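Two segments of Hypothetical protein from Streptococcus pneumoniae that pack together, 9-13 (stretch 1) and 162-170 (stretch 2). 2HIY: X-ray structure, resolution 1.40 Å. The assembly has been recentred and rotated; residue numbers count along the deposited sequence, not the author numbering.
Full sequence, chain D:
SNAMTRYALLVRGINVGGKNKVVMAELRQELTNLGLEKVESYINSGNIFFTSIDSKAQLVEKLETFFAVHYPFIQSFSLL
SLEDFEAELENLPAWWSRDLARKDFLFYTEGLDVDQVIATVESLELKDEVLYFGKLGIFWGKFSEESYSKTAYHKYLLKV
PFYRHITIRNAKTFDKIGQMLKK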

ATOM      1  N   LEU D   9      18.454  23.159   8.504  1.00 12.71           N
ATOM      2  CA  LEU D   9      17.478  22.721   9.482  1.00 12.83           C
ATOM      3  C   LEU D   9      16.783  21.498   8.900  1.00 12.88           C
ATOM      4  O   LEU D   9      16.093  21.607   7.884  1.00 13.42           O
ATOM      5  CB  LEU D   9      16.468  23.858   9.669  1.00 13.75           C
ATOM      6  CG  LEU D   9      15.240  23.570  10.542  1.00 13.21           C
ATOM      7  CD1 LEU D   9      15.619  23.151  11.969  1.00 14.94           C
ATOM      8  CD2 LEU D   9      14.346  24.847  10.562  1.00 14.20           C
ATOM      9  N   LEU D  10      16.991  20.343   9.522  1.00 12.97           N
ATOM     10  CA  LEU D  10      16.473  19.072   9.001  1.00 13.68           C
ATOM     11  C   LEU D  10      15.490  18.504   9.988  1.00 13.68           C
ATOM     12  O   LEU D  10      15.767  18.466  11.187  1.00 14.50           O
ATOM     13  CB  LEU D  10      17.623  18.068   8.783  1.00 13.75           C
ATOM     14  CG  LEU D  10      18.845  18.625   8.051  1.00 14.24           C
ATOM     15  CD1 LEU D  10      19.865  17.472   8.001  1.00 15.06           C
ATOM     16  CD2 LEU D  10      18.517  19.147   6.667  1.00 14.86           C
ATOM     17  N   VAL D  11      14.342  18.069   9.499  1.00 14.16           N
ATOM     18  CA  VAL D  11      13.342  17.488  10.388  1.00 15.35           C
ATOM     19  C   VAL D  11      12.939  16.110   9.872  1.00 16.63           C
ATOM     20  O   VAL D  11      13.037  15.817   8.697  1.00 17.87           O
ATOM     21  CB  VAL D  11      12.124  18.415  10.579  1.00 16.48           C
ATOM     22  CG1 VAL D  11      12.537  19.770  11.189  1.00 16.92           C
ATOM     23  CG2 VAL D  11      11.415  18.644   9.277  1.00 17.40           C
ATOM     24  N   ARG D  12      12.518  15.251  10.787  1.00 18.55           N
ATOM     25  CA  ARG D  12      12.059  13.923  10.407  1.00 18.91           C
ATOM     26  C   ARG D  12      10.551  13.828  10.524  1.00 19.51           C
ATOM     27  O   ARG D  12       9.915  14.604  11.264  1.00 18.99           O
ATOM     28  CB  ARG D  12      12.685  12.877  11.341  1.00 19.69           C
ATOM     29  CG  ARG D  12      12.210  13.022  12.780  1.00 21.96           C
ATOM     30  CD  ARG D  12      11.961  11.721  13.565  1.00 27.37           C
ATOM     31  NE  ARG D  12      11.696  10.535  12.767  1.00 25.46           N
ATOM     32  CZ  ARG D  12      10.513   9.926  12.639  1.00 26.49           C
ATOM     33  NH1 ARG D  12      10.436   8.833  11.891  1.00 30.19           N
ATOM     34  NH2 ARG D  12       9.435  10.382  13.246  1.00 28.09           N
ATOM     35  N   GLY D  13       9.994  12.866   9.810  1.00 19.76           N
ATOM     36  CA  GLY D  13       8.630  12.445  10.006  1.00 19.58           C
ATOM     37  C   GLY D  13       7.546  13.275   9.355  1.00 20.10           C
ATOM     38  O   GLY D  13       6.373  13.037   9.618  1.00 20.72           O
ATOM     39  N   PHE D 162      16.426   6.051  20.224  1.00 16.43           N
ATOM     40  CA  PHE D 162      16.843   7.288  19.597  1.00 16.27           C
ATOM     41  C   PHE D 162      16.235   7.522  18.219  1.00 15.47           C
ATOM     42  O   PHE D 162      16.481   8.555  17.608  1.00 14.59           O
ATOM     43  CB  PHE D 162      18.402   7.397  19.582  1.00 16.20           C
ATOM     44  CG  PHE D 162      19.109   6.439  18.635  1.00 14.54           C
ATOM     45  CD1 PHE D 162      19.137   6.669  17.263  1.00 16.57           C
ATOM     46  CD2 PHE D 162      19.832   5.330  19.135  1.00 15.48           C
ATOM     47  CE1 PHE D 162      19.782   5.785  16.394  1.00 17.47           C
ATOM     48  CE2 PHE D 162      20.486   4.465  18.280  1.00 16.14           C
ATOM     49  CZ  PHE D 162      20.488   4.697  16.903  1.00 17.11           C
ATOM     50  N   TYR D 163      15.464   6.562  17.709  1.00 13.97           N
ATOM     51  CA  TYR D 163      15.026   6.648  16.345  1.00 13.15           C
ATOM     52  C   TYR D 163      14.333   7.944  15.943  1.00 13.78           C
ATOM     53  O   TYR D 163      14.620   8.491  14.860  1.00 14.89           O
ATOM     54  CB  TYR D 163      14.100   5.465  16.050  1.00 14.32           C
ATOM     55  CG  TYR D 163      13.699   5.368  14.608  1.00 15.68           C
ATOM     56  CD1 TYR D 163      14.588   4.847  13.674  1.00 16.81           C
ATOM     57  CD2 TYR D 163      12.449   5.829  14.158  1.00 15.67           C
ATOM     58  CE1 TYR D 163      14.256   4.768  12.331  1.00 19.77           C
ATOM     59  CE2 TYR D 163      12.098   5.727  12.793  1.00 17.83           C
ATOM     60  CZ  TYR D 163      13.032   5.194  11.906  1.00 17.97           C
ATOM     61  OH  TYR D 163      12.729   5.079  10.559  1.00 23.21           O
ATOM     62  N   ARG D 164      13.427   8.432  16.784  1.00 13.54           N
ATOM     63  CA  ARG D 164      12.684   9.651  16.447  1.00 14.70           C
ATOM     64  C   ARG D 164      13.506  10.900  16.727  1.00 15.06           C
ATOM     65  O   ARG D 164      13.010  12.026  16.557  1.00 15.67           O
ATOM     66  CB  ARG D 164      11.361   9.694  17.203  1.00 15.29           C
ATOM     67  CG  ARG D 164      10.362   8.628  16.709  1.00 16.62           C
ATOM     68  CD  ARG D 164       9.078   8.546  17.578  1.00 17.49           C
ATOM     69  NE  ARG D 164       8.575   9.853  17.989  1.00 21.84           N
ATOM     70  CZ  ARG D 164       7.725  10.589  17.290  1.00 26.29           C
ATOM     71  NH1 ARG D 164       7.238  10.142  16.135  1.00 27.69           N
ATOM     72  NH2 ARG D 164       7.353  11.782  17.764  1.00 26.09           N
ATOM     73  N   HIS D 165      14.759  10.720  17.157  1.00 13.54           N
ATOM     74  CA  HIS D 165      15.655  11.826  17.522  1.00 14.19           C
ATOM     75  C   HIS D 165      16.894  11.839  16.659  1.00 13.32           C
ATOM     76  O   HIS D 165      17.927  12.401  17.059  1.00 14.24           O
ATOM     77  CB  HIS D 165      15.971  11.759  19.006  1.00 14.12           C
ATOM     78  CG  HIS D 165      14.745  11.895  19.827  1.00 17.37           C
ATOM     79  ND1 HIS D 165      14.023  10.815  20.285  1.00 22.22           N
ATOM     80  CD2 HIS D 165      14.050  12.998  20.167  1.00 19.76           C
ATOM     81  CE1 HIS D 165      12.947  11.257  20.915  1.00 20.13           C
ATOM     82  NE2 HIS D 165      12.948  12.575  20.871  1.00 24.75           N
ATOM     83  N   ILE D 166      16.809  11.199  15.501  1.00 13.08           N
ATOM     84  CA  ILE D 166      17.821  11.365  14.463  1.00 13.88           C
ATOM     85  C   ILE D 166      17.108  11.709  13.180  1.00 13.84           C
ATOM     86  O   ILE D 166      15.916  11.403  13.044  1.00 15.06           O
ATOM     87  CB  ILE D 166      18.686  10.111  14.248  1.00 15.48           C
ATOM     88  CG1 ILE D 166      17.800   8.897  14.006  1.00 16.42           C
ATOM     89  CG2 ILE D 166      19.661   9.932  15.405  1.00 18.29           C
ATOM     90  CD1 ILE D 166      18.507   7.664  13.525  1.00 21.69           C
ATOM     91  N   THR D 167      17.824  12.315  12.251  1.00 13.13           N
ATOM     92  CA  THR D 167      17.226  12.672  10.986  1.00 13.75           C
ATOM     93  C   THR D 167      17.998  11.931   9.902  1.00 13.68           C
ATOM     94  O   THR D 167      19.158  12.238   9.645  1.00 14.36           O
ATOM     95  CB  THR D 167      17.319  14.192  10.760  1.00 14.83           C
ATOM     96  OG1 THR D 167      16.915  14.874  11.973  1.00 17.38           O
ATOM     97  CG2 THR D 167      16.451  14.584   9.609  1.00 17.06           C
ATOM     98  N   ILE D 168      17.339  10.978   9.263  1.00 13.28           N
ATOM     99  CA  ILE D 168      18.050  10.097   8.340  1.00 13.69           C
ATOM    100  C   ILE D 168      17.934  10.660   6.939  1.00 13.99           C
ATOM    101  O   ILE D 168      16.834  10.992   6.469  1.00 14.58           O
ATOM    102  CB  ILE D 168      17.466   8.698   8.383  1.00 14.82           C
ATOM    103  CG1 ILE D 168      17.587   8.145   9.802  1.00 15.69           C
ATOM    104  CG2 ILE D 168      18.187   7.801   7.333  1.00 16.09           C
ATOM    105  CD1 ILE D 168      16.999   6.725   9.986  1.00 20.12           C
ATOM    106  N   ARG D 169      19.064  10.772   6.248  1.00 13.53           N
ATOM    107  CA  ARG D 169      19.085  11.185   4.847  1.00 13.47           C
ATOM    108  C   ARG D 169      19.983  10.263   4.062  1.00 13.84           C
ATOM    109  O   ARG D 169      21.014   9.818   4.561  1.00 13.55           O
ATOM    110  CB  ARG D 169      19.634  12.619   4.718  1.00 13.39           C
ATOM    111  CG  ARG D 169      18.776  13.689   5.452  1.00 14.19           C
ATOM    112  CD  ARG D 169      17.442  13.854   4.719  1.00 15.25           C
ATOM    113  NE  ARG D 169      16.573  14.914   5.259  1.00 14.51           N
ATOM    114  CZ  ARG D 169      15.585  14.732   6.124  1.00 14.71           C
ATOM    115  NH1 ARG D 169      15.333  13.541   6.630  1.00 17.17           N
ATOM    116  NH2 ARG D 169      14.859  15.784   6.504  1.00 16.54           N
ATOM    117  N   ASN D 170      19.615   9.943   2.846  1.00 12.78           N
ATOM    118  CA  ASN D 170      20.517   9.153   2.026  1.00 13.79           C
ATOM    119  C   ASN D 170      21.745   9.961   1.613  1.00 13.45           C
ATOM    120  O   ASN D 170      21.805  11.194   1.776  1.00 13.32           O
ATOM    121  CB  ASN D 170      19.800   8.467   0.861  1.00 14.59           C
ATOM    122  CG  ASN D 170      19.194   9.435  -0.118  1.00 15.60           C
ATOM    123  OD1 ASN D 170      19.770  10.474  -0.430  1.00 18.78           O
ATOM    124  ND2 ASN D 170      18.049   9.045  -0.686  1.00 20.44           N
TER
HETATM  125  O   HOH W   1      14.486  15.525  13.126  1.00 18.03           O
HETATM  126  O   HOH W   2      14.072   9.261  12.283  1.00 24.27           O
HETATM  127  O   HOH W   3       7.582   8.132  14.096  1.00 25.79           O
HETATM  128  O   HOH W   4      13.038   8.228  10.066  1.00 42.83           O

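Stretch 1 continues a strand that begins earlier in the chain and runs through Leu9 and Leu10 before passing into a loop at Arg12 and Gly13. Stretch 2 includes a short 3-10 segment, with Tyr163 and Arg164 in it, where His165 N donates to Phe162 O at 2.8 Å, and then extends as a strand through Thr167 to Asn170. The two backbones come closest, CA to CA, at Arg12 and Thr167, 5.3 Å apart. No direct backbone-to-backbone hydrogen bond joins them; side chains and waters make the connection instead. One water bridges the two stretches, accepting a weak bond from Arg12 N (3.1 Å) and pairing with Thr167 OG1 (2.8 Å). Gly13 has a positive phi of 81°, a conformation that favours glycine, and a CB there would lie only 2.9 Å from Arg12 NH2.

The single direct hydrogen bond between the stretches runs from Arg169 NH2 to Val11 O, at 2.9 Å and nearly straight (162°). The carbonyl lies near the plane of the guanidinium, at its edge, where the N-H groups point. Arg169 NH1 donates to Ile168 O in its own strand (3.0 Å), so this long side chain is anchored at home while it reaches across. An arginine suits this buried place because its several donors can satisfy carbonyl oxygens on both stretches.

Beside this polar link lies a small apolar contact. The CA-to-CB bond of Thr167 points toward stretch 1, and its CG2 packs 3.8 Å from Leu10 CB. Leu10, buried with its own CA-to-CB bond toward stretch 2, offers that methyl an apolar surface. Threonine serves two needs here: its methyl meets leucine, while its hydroxyl binds water. Thr167 CG2 also lies 3.7 Å from Val11 O. The CA-to-CB bond of Val11 points away, and its carbonyl makes the contacts.

Arg12 loses the most surface to the other stretch. Its long chain reaches Arg164 and Tyr163, while NE, NH1 and NH2 all donate to waters. Its CD lies 3.2 Å from Arg164 O, and Arg164 CG covers one face of its guanidinium, an apolar methylene against a flat surface that makes few hydrogen bonds. The two arginines nevertheless bring like charges close, with Arg12 NH2 and Arg164 NH1 3.6 Å apart. A shared water bridges the two groups from the side, accepting from Arg164 NH1 (2.9 Å) and, weakly, from Arg12 NH2 (3.0 Å). Another water accepts from Arg12 NE (2.7 Å) and donates to Tyr163 O (2.7 Å) and Ile166 O (2.9 Å), turning two carbonyls into indirect partners of the arginine. Arg12 NH1 also comes within 3.6 Å of Tyr163 CE2, meeting the ring obliquely.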